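Conserved hypothetical alanine and leucine RICH protein (Mycobacterium tuberculosis, PDB 2WAM) is of unknown function but belongs to the PAC2 family, as one representative of a duplicated gene family found in Actinobacteria. Local coordinates at residues D249-E259 with L271-Q282; A184-T192 with V299-D307. All blocks are in the same frame, centred on the assembly; numbering follows the deposited sequence.

Contact 1: residues D249-E259 with L271-Q282; sequences DYPAAAQALLE and LAVLAEAAAEVQ
P251 and A278 bring the two backbones together, their CA atoms 4.5 Å apart, where helices 251-259 and 272-282 run roughly antiparallel at 145° with axes 8.2 Å apart at closest. Small residues make this closeness possible: the methyl of A278 rests against the start of the first helix, near the N and CA of A252. P251 has no N-H to give, and at the N-terminal start of a helix none is needed; it acts as a knob among L274, A277, A278 and V281, its CD 3.8 Å from V281 CG2. L274 returns the fit as a knob among P251, A254, Q255 and L258. L274 CG stands anti to the backbone N (chi1 174°), which sends L274 CD2 to within 3.6 Å of Q255 CA. Farther along, L271 spreads its two methyls, CD2 to L258 CD1 and CD1 to the CG of E259.

Polar groups flank this apolar seam. Y250 OH donates to an in-plane lone pair of Q282 OE1 at 2.8 Å, the ring and amide planes 42° apart. A water bridges A252 N and A278 O. The extended chain of Q255 lies alongside A275, and its NE2 donates to E259 OE2 at 3.0 Å from above the carboxylate plane.

Behind this hairpin of helices, A253 and L257 pack on strand 234-242, while A254 and L258 face helix 81-92; R83 of that helix forms a salt bridge with D249.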
loop_
_atom_site.group_PDB
_atom_site.type_symbol
_atom_site.label_atom_id
_atom_site.label_comp_id
_atom_site.label_asym_id
_atom_site.label_seq_id
_atom_site.Cartn_x
_atom_site.Cartn_y
_atom_site.Cartn_z
ATOM N N ASP A 249 -16.399 39.955 -2.516
ATOM C CA ASP A 249 -17.118 39.444 -1.361
ATOM C C ASP A 249 -18.520 40.016 -1.329
ATOM O O ASP A 249 -18.697 41.238 -1.318
ATOM C CB ASP A 249 -16.418 39.852 -0.065
ATOM C CG ASP A 249 -15.209 39.011 0.240
ATOM O OD1 ASP A 249 -14.405 39.453 1.075
ATOM O OD2 ASP A 249 -15.055 37.920 -0.346
ATOM N N TYR A 250 -19.515 39.138 -1.289
ATOM C CA TYR A 250 -20.894 39.576 -1.145
ATOM C C TYR A 250 -21.588 38.773 -0.052
ATOM O O TYR A 250 -22.323 37.825 -0.339
ATOM C CB TYR A 250 -21.638 39.460 -2.479
ATOM C CG TYR A 250 -22.939 40.239 -2.525
ATOM C CD1 TYR A 250 -22.958 41.619 -2.339
ATOM C CD2 TYR A 250 -24.146 39.594 -2.755
ATOM C CE1 TYR A 250 -24.143 42.323 -2.370
ATOM C CE2 TYR A 250 -25.334 40.293 -2.792
ATOM C CZ TYR A 250 -25.330 41.653 -2.597
ATOM O OH TYR A 250 -26.523 42.337 -2.636
ATOM N N PRO A 251 -21.346 39.151 1.212
ATOM C CA PRO A 251 -21.840 38.430 2.402
ATOM C C PRO A 251 -23.361 38.196 2.401
ATOM O O PRO A 251 -23.830 37.216 2.978
ATOM C CB PRO A 251 -21.439 39.345 3.566
ATOM C CG PRO A 251 -20.287 40.150 3.032
ATOM C CD PRO A 251 -20.544 40.338 1.564
ATOM N N ALA A 252 -24.113 39.086 1.760
ATOM C CA ALA A 252 -25.557 38.926 1.650
ATOM C C ALA A 252 -25.910 37.558 1.088
ATOM O O ALA A 252 -26.827 36.898 1.570
ATOM C CB ALA A 252 -26.149 40.023 0.774
ATOM N N ALA A 253 -25.174 37.137 0.066
ATOM C CA ALA A 253 -25.450 35.869 -0.585
ATOM C C ALA A 253 -25.114 34.679 0.329
ATOM O O ALA A 253 -25.808 33.659 0.304
ATOM C CB ALA A 253 -24.719 35.784 -1.908
ATOM N N ALA A 254 -24.075 34.826 1.149
ATOM C CA ALA A 254 -23.739 33.826 2.167
ATOM C C ALA A 254 -24.821 33.780 3.249
ATOM O O ALA A 254 -25.261 32.714 3.668
ATOM C CB ALA A 254 -22.376 34.119 2.789
ATOM N N GLN A 255 -25.262 34.947 3.696
ATOM C CA GLN A 255 -26.347 34.996 4.663
ATOM C C GLN A 255 -27.617 34.306 4.133
ATOM O O GLN A 255 -28.244 33.515 4.837
ATOM C CB GLN A 255 -26.629 36.433 5.076
ATOM C CG GLN A 255 -27.783 36.558 6.022
ATOM C CD GLN A 255 -28.170 37.999 6.262
ATOM O OE1 GLN A 255 -27.428 38.924 5.930
ATOM N NE2 GLN A 255 -29.336 38.197 6.847
ATOM N N ALA A 256 -27.987 34.592 2.890
ATOM C CA ALA A 256 -29.153 33.945 2.307
ATOM C C ALA A 256 -29.000 32.422 2.333
ATOM O O ALA A 256 -29.914 31.706 2.750
ATOM C CB ALA A 256 -29.391 34.436 0.892
ATOM N N LEU A 257 -27.846 31.926 1.890
ATOM C CA LEU A 257 -27.592 30.490 1.941
ATOM C C LEU A 257 -27.784 29.949 3.358
ATOM O O LEU A 257 -28.540 29.004 3.568
ATOM C CB LEU A 257 -26.191 30.166 1.440
ATOM C CG LEU A 257 -25.983 30.202 -0.076
ATOM C CD1 LEU A 257 -24.505 30.055 -0.466
ATOM C CD2 LEU A 257 -26.799 29.122 -0.715
ATOM N N LEU A 258 -27.110 30.554 4.333
ATOM C CA LEU A 258 -27.179 30.063 5.706
ATOM C C LEU A 258 -28.587 30.146 6.309
ATOM O O LEU A 258 -28.990 29.283 7.087
ATOM C CB LEU A 258 -26.154 30.767 6.599
ATOM C CG LEU A 258 -24.674 30.448 6.324
ATOM C CD1 LEU A 258 -23.804 30.886 7.488
ATOM C CD2 LEU A 258 -24.449 28.978 6.021
ATOM N N GLU A 259 -29.338 31.181 5.950
ATOM C CA GLU A 259 -30.697 31.316 6.456
ATOM C C GLU A 259 -31.506 30.129 5.972
ATOM O O GLU A 259 -32.387 29.628 6.671
ATOM C CB GLU A 259 -31.324 32.633 6.001
ATOM C CG GLU A 259 -30.858 33.818 6.823
ATOM C CD GLU A 259 -31.320 35.146 6.265
ATOM O OE1 GLU A 259 -31.556 35.226 5.045
ATOM O OE2 GLU A 259 -31.437 36.114 7.050
ATOM N N LEU A 271 -26.381 34.608 12.979
ATOM C CA LEU A 271 -25.971 35.236 11.731
ATOM C C LEU A 271 -25.713 36.724 11.850
ATOM O O LEU A 271 -25.367 37.362 10.860
ATOM C CB LEU A 271 -27.021 34.980 10.641
ATOM C CG LEU A 271 -27.245 33.511 10.270
ATOM C CD1 LEU A 271 -28.052 33.407 8.994
ATOM C CD2 LEU A 271 -25.910 32.784 10.133
ATOM N N ALA A 272 -25.867 37.269 13.056
ATOM C CA ALA A 272 -25.796 38.719 13.273
ATOM C C ALA A 272 -24.561 39.393 12.665
ATOM O O ALA A 272 -24.677 40.383 11.947
ATOM C CB ALA A 272 -25.908 39.052 14.765
ATOM N N VAL A 273 -23.382 38.856 12.957
ATOM C CA VAL A 273 -22.141 39.466 12.504
ATOM C C VAL A 273 -22.014 39.423 10.970
ATOM O O VAL A 273 -21.494 40.338 10.338
ATOM C CB VAL A 273 -20.925 38.809 13.211
ATOM C CG1 VAL A 273 -19.611 39.285 12.604
ATOM C CG2 VAL A 273 -20.978 39.103 14.709
ATOM N N LEU A 274 -22.521 38.358 10.376
ATOM C CA LEU A 274 -22.473 38.200 8.933
ATOM C C LEU A 274 -23.455 39.157 8.267
ATOM O O LEU A 274 -23.188 39.688 7.193
ATOM C CB LEU A 274 -22.800 36.747 8.571
ATOM C CG LEU A 274 -22.944 36.360 7.107
ATOM C CD1 LEU A 274 -21.596 36.421 6.417
ATOM C CD2 LEU A 274 -23.560 34.962 7.003
ATOM N N ALA A 275 -24.594 39.372 8.916
ATOM C CA ALA A 275 -25.610 40.291 8.409
ATOM C C ALA A 275 -25.070 41.712 8.415
ATOM O O ALA A 275 -25.303 42.492 7.477
ATOM C CB ALA A 275 -26.862 40.202 9.250
ATOM N N GLU A 276 -24.342 42.034 9.480
ATOM C CA GLU A 276 -23.681 43.322 9.602
ATOM C C GLU A 276 -22.737 43.524 8.430
ATOM O O GLU A 276 -22.749 44.571 7.781
ATOM C CB GLU A 276 -22.913 43.413 10.920
ATOM C CG GLU A 276 -22.409 44.803 11.239
ATOM C CD GLU A 276 -23.528 45.764 11.624
ATOM O OE1 GLU A 276 -23.209 46.889 12.075
ATOM O OE2 GLU A 276 -24.719 45.400 11.484
ATOM N N ALA A 277 -21.931 42.508 8.143
ATOM C CA ALA A 277 -20.989 42.605 7.040
ATOM C C ALA A 277 -21.730 42.778 5.719
ATOM O O ALA A 277 -21.330 43.585 4.879
ATOM C CB ALA A 277 -20.069 41.399 7.011
ATOM N N ALA A 278 -22.815 42.025 5.544
ATOM C CA ALA A 278 -23.641 42.128 4.342
ATOM C C ALA A 278 -24.144 43.556 4.143
ATOM O O ALA A 278 -24.074 44.121 3.049
ATOM C CB ALA A 278 -24.820 41.177 4.436
ATOM N N ALA A 279 -24.664 44.135 5.214
ATOM C CA ALA A 279 -25.198 45.480 5.145
ATOM C C ALA A 279 -24.109 46.482 4.764
ATOM O O ALA A 279 -24.305 47.331 3.889
ATOM C CB ALA A 279 -25.850 45.848 6.468
ATOM N N GLU A 280 -22.959 46.379 5.420
ATOM C CA GLU A 280 -21.848 47.277 5.148
ATOM C C GLU A 280 -21.433 47.225 3.682
ATOM O O GLU A 280 -21.245 48.272 3.045
ATOM C CB GLU A 280 -20.671 46.958 6.062
ATOM C CG GLU A 280 -19.370 47.622 5.660
ATOM C CD GLU A 280 -18.365 47.633 6.795
ATOM O OE1 GLU A 280 -18.770 47.330 7.942
ATOM O OE2 GLU A 280 -17.180 47.947 6.541
ATOM N N VAL A 281 -21.303 46.008 3.153
ATOM C CA VAL A 281 -20.964 45.796 1.747
ATOM C C VAL A 281 -22.059 46.308 0.818
ATOM O O VAL A 281 -21.780 46.969 -0.180
ATOM C CB VAL A 281 -20.695 44.311 1.449
ATOM C CG1 VAL A 281 -20.847 44.011 -0.057
ATOM C CG2 VAL A 281 -19.315 43.912 1.967
ATOM N N GLN A 282 -23.307 45.998 1.147
ATOM C CA GLN A 282 -24.442 46.521 0.400
ATOM C C GLN A 282 -24.392 48.056 0.287
ATOM O O GLN A 282 -24.621 48.614 -0.780
ATOM C CB GLN A 282 -25.746 46.077 1.065
ATOM C CG GLN A 282 -27.013 46.514 0.347
ATOM C CD GLN A 282 -27.391 45.588 -0.794
ATOM O OE1 GLN A 282 -26.737 44.569 -1.024
ATOM N NE2 GLN A 282 -28.455 45.938 -1.514
HETATM O O HOH W 1 -23.628 41.864 0.990
#

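Contact 2: residues A184-T192 with V299-D307; sequences AVPHTRPIT and VAALERQYD
R189 is the striking residue: one arginine from an irregular loop reaches two acids of helix 299-307, and its NE and NH2 grip the D307 carboxylate side-on, one oxygen each, with the two planes only 20° apart. R189 NH2 meets the syn lone pair of D307 OD2 at 3.1 Å with an N-H...O angle of 165°; the bond from R189 NE to D307 OD1 is 3.2 Å and more tilted. The arginine chain turns about its CB-CG bond (chi2 -66°), which carries the guanidinium past the Y306 ring to D307. R189 CB is modelled over one face of that ring, too close for a CH-pi contact to be relied on. E303 passes CB over a face of the same guanidinium, and its OE2 is a long 3.6 Å from R189 NH1, well out of the guanidinium plane, an attraction of charge alone. T188 OG1 instead donates to the anti side of E303 OE2 at 2.6 Å. R189 NH1 also bonds T188 O, probably helping to fix the guanidinium's rotation.

Beside the polar group, P186 presses its rigid ring on the helix, CG 3.9 Å from L302 CB and CD against Y306 CB. L302 reaches on to A184, CD2 lying 3.7 Å from the alanine CB. Y306 takes V185 CG1 near its CD1 and P190 CD near its CE2, with T192 CG2 at the ring's edge.

The loop turns through a type I beta turn from P186 to R189, and the contact is a salt-bridge network beside apolar packing, clamping the connection between strands 174-183 and 193-197 to helix 293-315.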
loop_
_atom_site.group_PDB
_atom_site.type_symbol
_atom_site.label_atom_id
_atom_site.label_comp_id
_atom_site.label_asym_id
_atom_site.label_seq_id
_atom_site.Cartn_x
_atom_site.Cartn_y
_atom_site.Cartn_z
ATOM N N ALA A 184 -28.179 37.646 -14.220
ATOM C CA ALA A 184 -28.566 39.014 -14.512
ATOM C C ALA A 184 -29.652 39.473 -13.531
ATOM O O ALA A 184 -30.839 39.420 -13.841
ATOM C CB ALA A 184 -29.050 39.118 -15.938
ATOM N N VAL A 185 -29.231 39.904 -12.342
ATOM C CA VAL A 185 -30.135 40.406 -11.300
ATOM C C VAL A 185 -29.463 41.557 -10.562
ATOM O O VAL A 185 -28.245 41.602 -10.470
ATOM C CB VAL A 185 -30.519 39.309 -10.261
ATOM C CG1 VAL A 185 -31.519 38.317 -10.846
ATOM C CG2 VAL A 185 -29.278 38.590 -9.735
ATOM N N PRO A 186 -30.256 42.494 -10.032
ATOM C CA PRO A 186 -29.674 43.650 -9.343
ATOM C C PRO A 186 -29.397 43.331 -7.884
ATOM O O PRO A 186 -30.112 42.534 -7.282
ATOM C CB PRO A 186 -30.791 44.700 -9.408
ATOM C CG PRO A 186 -32.005 43.994 -9.998
ATOM C CD PRO A 186 -31.726 42.532 -10.016
ATOM N N HIS A 187 -28.383 43.960 -7.308
ATOM C CA HIS A 187 -28.132 43.801 -5.881
ATOM C C HIS A 187 -29.218 44.502 -5.064
ATOM O O HIS A 187 -29.228 44.424 -3.835
ATOM C CB HIS A 187 -26.758 44.361 -5.513
ATOM C CG HIS A 187 -26.695 45.854 -5.518
ATOM N ND1 HIS A 187 -26.387 46.583 -6.646
ATOM C CD2 HIS A 187 -26.910 46.760 -4.534
ATOM C CE1 HIS A 187 -26.415 47.871 -6.357
ATOM N NE2 HIS A 187 -26.727 48.006 -5.081
ATOM N N THR A 188 -30.128 45.184 -5.759
ATOM C CA THR A 188 -31.152 46.012 -5.117
ATOM C C THR A 188 -32.506 45.328 -5.028
ATOM O O THR A 188 -33.503 45.954 -4.677
ATOM C CB THR A 188 -31.363 47.332 -5.870
ATOM O OG1 THR A 188 -31.495 47.051 -7.268
ATOM C CG2 THR A 188 -30.197 48.284 -5.642
ATOM N N ARG A 189 -32.536 44.044 -5.348
ATOM C CA ARG A 189 -33.760 43.268 -5.245
ATOM C C ARG A 189 -33.524 42.008 -4.438
ATOM O O ARG A 189 -32.397 41.539 -4.342
ATOM C CB ARG A 189 -34.262 42.913 -6.633
ATOM C CG ARG A 189 -34.611 44.128 -7.463
ATOM C CD ARG A 189 -35.795 44.874 -6.889
ATOM N NE ARG A 189 -36.269 45.883 -7.830
ATOM C CZ ARG A 189 -35.903 47.161 -7.819
ATOM N NH1 ARG A 189 -35.058 47.612 -6.902
ATOM N NH2 ARG A 189 -36.395 47.993 -8.723
ATOM N N PRO A 190 -34.595 41.447 -3.861
ATOM C CA PRO A 190 -34.478 40.256 -3.015
ATOM C C PRO A 190 -33.624 39.163 -3.657
ATOM O O PRO A 190 -33.720 38.904 -4.861
ATOM C CB PRO A 190 -35.926 39.788 -2.875
ATOM C CG PRO A 190 -36.726 41.029 -3.017
ATOM C CD PRO A 190 -35.995 41.869 -4.028
ATOM N N ILE A 191 -32.779 38.537 -2.846
ATOM C CA ILE A 191 -31.903 37.497 -3.337
ATOM C C ILE A 191 -32.703 36.243 -3.648
ATOM O O ILE A 191 -33.435 35.743 -2.801
ATOM C CB ILE A 191 -30.814 37.170 -2.318
ATOM C CG1 ILE A 191 -29.779 38.293 -2.275
ATOM C CG2 ILE A 191 -30.160 35.822 -2.640
ATOM C CD1 ILE A 191 -28.712 38.078 -1.216
ATOM N N THR A 192 -32.573 35.746 -4.873
ATOM C CA THR A 192 -33.298 34.553 -5.276
ATOM C C THR A 192 -32.363 33.367 -5.283
ATOM O O THR A 192 -31.154 33.513 -5.106
ATOM C CB THR A 192 -33.975 34.717 -6.659
ATOM O OG1 THR A 192 -33.028 35.208 -7.612
ATOM C CG2 THR A 192 -35.133 35.702 -6.567
ATOM N N VAL A 299 -27.668 48.734 -13.770
ATOM C CA VAL A 299 -28.409 48.261 -12.607
ATOM C C VAL A 299 -29.900 48.544 -12.768
ATOM O O VAL A 299 -30.730 47.640 -12.653
ATOM C CB VAL A 299 -27.876 48.907 -11.297
ATOM C CG1 VAL A 299 -28.835 48.671 -10.139
ATOM C CG2 VAL A 299 -26.484 48.377 -10.958
ATOM N N ALA A 300 -30.230 49.802 -13.048
ATOM C CA ALA A 300 -31.616 50.210 -13.269
ATOM C C ALA A 300 -32.294 49.334 -14.325
ATOM O O ALA A 300 -33.432 48.896 -14.146
ATOM C CB ALA A 300 -31.677 51.669 -13.661
ATOM N N ALA A 301 -31.586 49.074 -15.418
ATOM C CA ALA A 301 -32.076 48.151 -16.435
ATOM C C ALA A 301 -32.396 46.779 -15.841
ATOM O O ALA A 301 -33.448 46.201 -16.135
ATOM C CB ALA A 301 -31.069 48.014 -17.560
ATOM N N LEU A 302 -31.489 46.259 -15.013
ATOM C CA LEU A 302 -31.698 44.968 -14.357
ATOM C C LEU A 302 -32.928 44.995 -13.447
ATOM O O LEU A 302 -33.746 44.074 -13.458
ATOM C CB LEU A 302 -30.469 44.564 -13.542
ATOM C CG LEU A 302 -29.233 44.039 -14.264
ATOM C CD1 LEU A 302 -28.030 44.064 -13.323
ATOM C CD2 LEU A 302 -29.489 42.638 -14.795
ATOM N N GLU A 303 -33.053 46.049 -12.649
ATOM C CA GLU A 303 -34.204 46.177 -11.770
ATOM C C GLU A 303 -35.492 46.041 -12.584
ATOM O O GLU A 303 -36.455 45.396 -12.157
ATOM C CB GLU A 303 -34.171 47.518 -11.034
ATOM C CG GLU A 303 -32.905 47.750 -10.232
ATOM C CD GLU A 303 -32.915 49.082 -9.527
ATOM O OE1 GLU A 303 -33.603 50.002 -10.011
ATOM O OE2 GLU A 303 -32.235 49.217 -8.493
ATOM N N ARG A 304 -35.494 46.645 -13.765
ATOM C CA ARG A 304 -36.651 46.571 -14.646
ATOM C C ARG A 304 -36.968 45.123 -15.026
ATOM O O ARG A 304 -38.077 44.646 -14.783
ATOM C CB ARG A 304 -36.465 47.469 -15.879
ATOM C CG ARG A 304 -36.784 48.942 -15.596
ATOM C CD ARG A 304 -36.565 49.840 -16.801
ATOM N NE ARG A 304 -35.330 50.619 -16.723
ATOM C CZ ARG A 304 -34.399 50.654 -17.677
ATOM N NH1 ARG A 304 -34.558 49.958 -18.799
ATOM N NH2 ARG A 304 -33.311 51.399 -17.514
ATOM N N GLN A 305 -35.990 44.426 -15.602
ATOM C CA GLN A 305 -36.165 43.023 -15.973
ATOM C C GLN A 305 -36.663 42.182 -14.803
ATOM O O GLN A 305 -37.554 41.341 -14.959
ATOM C CB GLN A 305 -34.849 42.428 -16.473
ATOM C CG GLN A 305 -34.311 43.041 -17.747
ATOM C CD GLN A 305 -33.044 42.351 -18.230
ATOM O OE1 GLN A 305 -32.131 42.069 -17.446
ATOM N NE2 GLN A 305 -32.984 42.074 -19.529
ATOM N N TYR A 306 -36.071 42.410 -13.635
ATOM C CA TYR A 306 -36.363 41.613 -12.452
ATOM C C TYR A 306 -37.803 41.802 -11.985
ATOM O O TYR A 306 -38.497 40.826 -11.703
ATOM C CB TYR A 306 -35.372 41.942 -11.326
ATOM C CG TYR A 306 -35.603 41.189 -10.031
ATOM C CD1 TYR A 306 -35.053 39.932 -9.826
ATOM C CD2 TYR A 306 -36.364 41.744 -9.010
ATOM C CE1 TYR A 306 -35.257 39.245 -8.634
ATOM C CE2 TYR A 306 -36.574 41.066 -7.818
ATOM C CZ TYR A 306 -36.020 39.817 -7.630
ATOM O OH TYR A 306 -36.233 39.142 -6.438
ATOM N N ASP A 307 -38.251 43.052 -11.899
ATOM C CA ASP A 307 -39.633 43.334 -11.512
ATOM C C ASP A 307 -40.616 42.703 -12.501
ATOM O O ASP A 307 -41.655 42.168 -12.104
ATOM C CB ASP A 307 -39.862 44.843 -11.387
ATOM C CG ASP A 307 -39.034 45.464 -10.276
ATOM O OD1 ASP A 307 -38.911 44.834 -9.204
ATOM O OD2 ASP A 307 -38.501 46.576 -10.473
#

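The two contacts lie about 18 Å apart between centres and meet through the 184-192 loop. Q282 serves contact 1 with OE1, while its NE2 probably donates a hydrogen bond to H187 O in contact 2, and I191 packs on A252 and A256. In chain order the loop comes first, then helices 251-265, 272-289 and 293-315, so both segments of contact 1 fall between those of contact 2. The loop joins strands 174-183 and 193-197 of the mixed sheet, separated there by strand 234-242. It therefore bridges the helical hairpin of contact 1 and the following helix, tying three successive helices together at one edge of the sheet within a single chain.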